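Local structure of heat shock protease HtrA (Thermotoga maritima, 1L1J) at residues C13-T25 with E51-F63. The protein probably cleaves proteins as an ATP-independent heat shock serine endopeptidase, of which this chain is the protease domain. Sequence-based numbering, arbitrary orientation.
Sequences CAPAVVKIDVVKT and ERQVASLGSGFIF
Val18 and Ile62 meet where strands 17-23 and 56-63 run antiparallel. Their side chains cross at about a right angle, with CG1 of Val18 4.2 Å from CD1 of Ile62. On the face of Val18, Ile20 reaches along the partner strand. Its CG1 lies beside its own backbone N (chi1 -59°) and the chain is extended beyond, which lays CD1 3.5 Å from Ser59 O, close to the side-chain-free Gly60. The other face carries Val17, Lys19, Ser59, Leu57 and Phe61. There the extended Lys19 crosses Leu57 at a slant, and its CE packs 3.8 Å from Leu57 CD1. Ser59 OG is hydrogen-bonded to the backbone N of Asn139. Val18 N and Gly60 O bond at 3.0 Å, with the donor above the carbonyl plane. Val22 N to Ser56 O, also 3.0 Å, lies in the carbonyl plane of Ser56. Near the far end, Ala55 and Ser56 both face Val22 in a classic beta bulge, and Ala55 N approaches Val22 O nearly end-on, its N-H bent (145°). Strand 83-85 flanks 17-23, and strand 68-72 flanks 54-64. The pair thus lies inside an antiparallel sheet of the trypsin-like (clan PA) fold, with Gly58 near Ser183 of the predicted catalytic triad.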
# COMPACT_ATOMS: atom_id res chain seq x y z
N CYS A 13 -3.16 -0.14 14.03
CA CYS A 13 -3.45 0.09 12.63
C CYS A 13 -3.59 -1.15 11.75
O CYS A 13 -4.10 -1.07 10.63
CB CYS A 13 -2.40 1.01 12.04
SG CYS A 13 -2.09 2.46 13.09
N ALA A 14 -3.17 -2.30 12.25
CA ALA A 14 -3.25 -3.53 11.48
C ALA A 14 -4.66 -3.89 10.97
O ALA A 14 -4.85 -4.21 9.80
CB ALA A 14 -2.69 -4.69 12.30
N PRO A 15 -5.67 -3.84 11.85
CA PRO A 15 -7.03 -4.18 11.44
C PRO A 15 -7.62 -3.33 10.33
O PRO A 15 -8.72 -3.60 9.85
CB PRO A 15 -7.81 -4.09 12.74
CG PRO A 15 -7.15 -2.97 13.42
CD PRO A 15 -5.68 -3.28 13.22
N ALA A 16 -6.90 -2.30 9.90
CA ALA A 16 -7.39 -1.43 8.83
C ALA A 16 -6.59 -1.62 7.53
O ALA A 16 -6.88 -0.97 6.51
CB ALA A 16 -7.34 0.03 9.27
N VAL A 17 -5.58 -2.50 7.58
CA VAL A 17 -4.73 -2.77 6.42
C VAL A 17 -5.27 -4.00 5.68
O VAL A 17 -5.32 -5.09 6.23
CB VAL A 17 -3.27 -3.02 6.84
CG1 VAL A 17 -2.37 -2.99 5.63
CG2 VAL A 17 -2.84 -1.96 7.85
N VAL A 18 -5.67 -3.81 4.43
CA VAL A 18 -6.27 -4.88 3.65
C VAL A 18 -5.43 -5.47 2.54
O VAL A 18 -4.37 -4.95 2.20
CB VAL A 18 -7.59 -4.42 3.00
CG1 VAL A 18 -8.46 -3.69 4.00
CG2 VAL A 18 -7.28 -3.51 1.81
N LYS A 19 -5.95 -6.55 1.97
CA LYS A 19 -5.34 -7.28 0.86
C LYS A 19 -6.11 -6.89 -0.41
O LYS A 19 -7.27 -6.47 -0.34
CB LYS A 19 -5.48 -8.79 1.11
CG LYS A 19 -5.34 -9.67 -0.13
CD LYS A 19 -5.82 -11.09 0.14
CE LYS A 19 -5.81 -11.94 -1.14
NZ LYS A 19 -6.47 -13.28 -0.99
N ILE A 20 -5.49 -7.03 -1.58
CA ILE A 20 -6.18 -6.69 -2.81
C ILE A 20 -5.79 -7.66 -3.92
O ILE A 20 -4.71 -7.55 -4.52
CB ILE A 20 -5.87 -5.24 -3.24
CG1 ILE A 20 -6.32 -4.28 -2.13
CG2 ILE A 20 -6.59 -4.91 -4.53
CD1 ILE A 20 -6.09 -2.83 -2.44
N ASP A 21 -6.68 -8.62 -4.18
CA ASP A 21 -6.46 -9.63 -5.21
C ASP A 21 -7.41 -9.41 -6.38
O ASP A 21 -8.61 -9.22 -6.20
CB ASP A 21 -6.61 -11.05 -4.62
CG ASP A 21 -7.84 -11.20 -3.72
OD1 ASP A 21 -8.06 -10.35 -2.83
OD2 ASP A 21 -8.59 -12.19 -3.89
N VAL A 22 -6.84 -9.44 -7.59
CA VAL A 22 -7.58 -9.22 -8.83
C VAL A 22 -7.39 -10.41 -9.78
O VAL A 22 -6.27 -10.66 -10.25
CB VAL A 22 -7.09 -7.93 -9.51
CG1 VAL A 22 -7.76 -7.74 -10.87
CG2 VAL A 22 -7.36 -6.74 -8.60
N VAL A 23 -8.48 -11.12 -10.08
CA VAL A 23 -8.42 -12.29 -10.96
C VAL A 23 -8.02 -11.93 -12.40
O VAL A 23 -8.14 -10.77 -12.82
CB VAL A 23 -9.78 -13.04 -10.99
CG1 VAL A 23 -9.69 -14.25 -11.92
CG2 VAL A 23 -10.15 -13.48 -9.59
N LYS A 24 -7.53 -12.92 -13.15
CA LYS A 24 -7.11 -12.66 -14.52
C LYS A 24 -8.27 -12.75 -15.51
O LYS A 24 -9.39 -13.14 -15.15
CB LYS A 24 -6.01 -13.63 -14.94
CG LYS A 24 -5.26 -13.17 -16.17
CD LYS A 24 -4.37 -14.26 -16.71
CE LYS A 24 -5.18 -15.50 -17.13
NZ LYS A 24 -6.13 -15.25 -18.26
N THR A 25 -7.99 -12.38 -16.76
CA THR A 25 -8.96 -12.38 -17.85
C THR A 25 -9.99 -11.27 -17.63
O THR A 25 -10.14 -10.82 -16.47
CB THR A 25 -9.72 -13.73 -17.96
OG1 THR A 25 -8.80 -14.82 -17.83
CG2 THR A 25 -10.43 -13.84 -19.32
N GLU A 51 -0.44 -17.69 -10.47
CA GLU A 51 -0.24 -17.09 -11.79
C GLU A 51 -1.48 -17.10 -12.66
O GLU A 51 -2.09 -16.05 -12.91
CB GLU A 51 0.89 -17.82 -12.52
CG GLU A 51 2.29 -17.46 -12.04
CD GLU A 51 3.37 -18.38 -12.59
OE1 GLU A 51 3.38 -19.58 -12.24
OE2 GLU A 51 4.22 -17.90 -13.38
N ARG A 52 -1.87 -18.27 -13.14
CA ARG A 52 -3.05 -18.37 -13.99
C ARG A 52 -4.24 -17.57 -13.41
O ARG A 52 -4.83 -16.76 -14.11
CB ARG A 52 -3.43 -19.84 -14.18
CG ARG A 52 -3.46 -20.31 -15.65
CD ARG A 52 -3.54 -21.84 -15.75
NE ARG A 52 -4.59 -22.31 -16.67
CZ ARG A 52 -4.46 -22.41 -18.00
NH1 ARG A 52 -3.33 -22.08 -18.60
NH2 ARG A 52 -5.49 -22.86 -18.72
N GLN A 53 -4.54 -17.78 -12.13
CA GLN A 53 -5.67 -17.11 -11.49
C GLN A 53 -5.54 -15.65 -11.05
O GLN A 53 -6.53 -14.92 -11.05
CB GLN A 53 -6.15 -17.94 -10.29
CG GLN A 53 -6.60 -19.36 -10.64
CD GLN A 53 -7.28 -20.07 -9.47
OE1 GLN A 53 -8.40 -19.72 -9.08
NE2 GLN A 53 -6.60 -21.06 -8.91
N VAL A 54 -4.34 -15.22 -10.66
CA VAL A 54 -4.16 -13.85 -10.17
C VAL A 54 -3.50 -12.87 -11.13
O VAL A 54 -2.60 -13.22 -11.88
CB VAL A 54 -3.38 -13.84 -8.83
CG1 VAL A 54 -3.34 -12.44 -8.25
CG2 VAL A 54 -4.05 -14.78 -7.84
N ALA A 55 -3.96 -11.62 -11.08
CA ALA A 55 -3.43 -10.59 -11.95
C ALA A 55 -2.61 -9.62 -11.13
O ALA A 55 -1.60 -9.08 -11.59
CB ALA A 55 -4.58 -9.86 -12.63
N SER A 56 -3.05 -9.40 -9.89
CA SER A 56 -2.36 -8.51 -8.96
C SER A 56 -2.73 -8.77 -7.51
O SER A 56 -3.89 -8.98 -7.16
CB SER A 56 -2.66 -7.05 -9.30
OG SER A 56 -1.54 -6.45 -9.93
N LEU A 57 -1.70 -8.75 -6.67
CA LEU A 57 -1.84 -8.96 -5.24
C LEU A 57 -1.12 -7.79 -4.60
O LEU A 57 0.01 -7.46 -4.98
CB LEU A 57 -1.17 -10.28 -4.84
CG LEU A 57 -1.17 -10.66 -3.37
CD1 LEU A 57 -2.58 -10.68 -2.81
CD2 LEU A 57 -0.52 -12.01 -3.23
N GLY A 58 -1.77 -7.15 -3.65
CA GLY A 58 -1.15 -6.02 -2.99
C GLY A 58 -1.74 -5.72 -1.64
O GLY A 58 -2.24 -6.61 -0.95
N SER A 59 -1.69 -4.45 -1.26
CA SER A 59 -2.23 -4.03 0.02
C SER A 59 -2.92 -2.69 -0.17
O SER A 59 -2.86 -2.10 -1.25
CB SER A 59 -1.12 -3.89 1.06
OG SER A 59 -0.35 -5.08 1.16
N GLY A 60 -3.56 -2.21 0.88
CA GLY A 60 -4.22 -0.94 0.81
C GLY A 60 -4.71 -0.64 2.19
O GLY A 60 -4.49 -1.44 3.10
N PHE A 61 -5.40 0.48 2.37
CA PHE A 61 -5.89 0.79 3.69
C PHE A 61 -7.09 1.72 3.68
O PHE A 61 -7.19 2.65 2.87
CB PHE A 61 -4.75 1.35 4.55
CG PHE A 61 -4.08 2.56 3.96
CD1 PHE A 61 -4.42 3.83 4.39
CD2 PHE A 61 -3.09 2.42 3.00
CE1 PHE A 61 -3.79 4.95 3.85
CE2 PHE A 61 -2.45 3.53 2.46
CZ PHE A 61 -2.80 4.79 2.89
N ILE A 62 -8.01 1.44 4.60
CA ILE A 62 -9.24 2.19 4.76
C ILE A 62 -8.90 3.50 5.45
O ILE A 62 -8.34 3.50 6.55
CB ILE A 62 -10.25 1.39 5.61
CG1 ILE A 62 -10.48 0.01 4.97
CG2 ILE A 62 -11.56 2.16 5.72
CD1 ILE A 62 -11.04 -1.03 5.91
N PHE A 63 -9.24 4.61 4.79
CA PHE A 63 -8.96 5.93 5.35
C PHE A 63 -10.18 6.67 5.85
O PHE A 63 -10.08 7.79 6.34
CB PHE A 63 -8.18 6.79 4.33
CG PHE A 63 -8.91 7.04 3.03
CD1 PHE A 63 -9.73 8.15 2.88
CD2 PHE A 63 -8.71 6.21 1.93
CE1 PHE A 63 -10.32 8.44 1.64
CE2 PHE A 63 -9.30 6.49 0.70
CZ PHE A 63 -10.11 7.61 0.56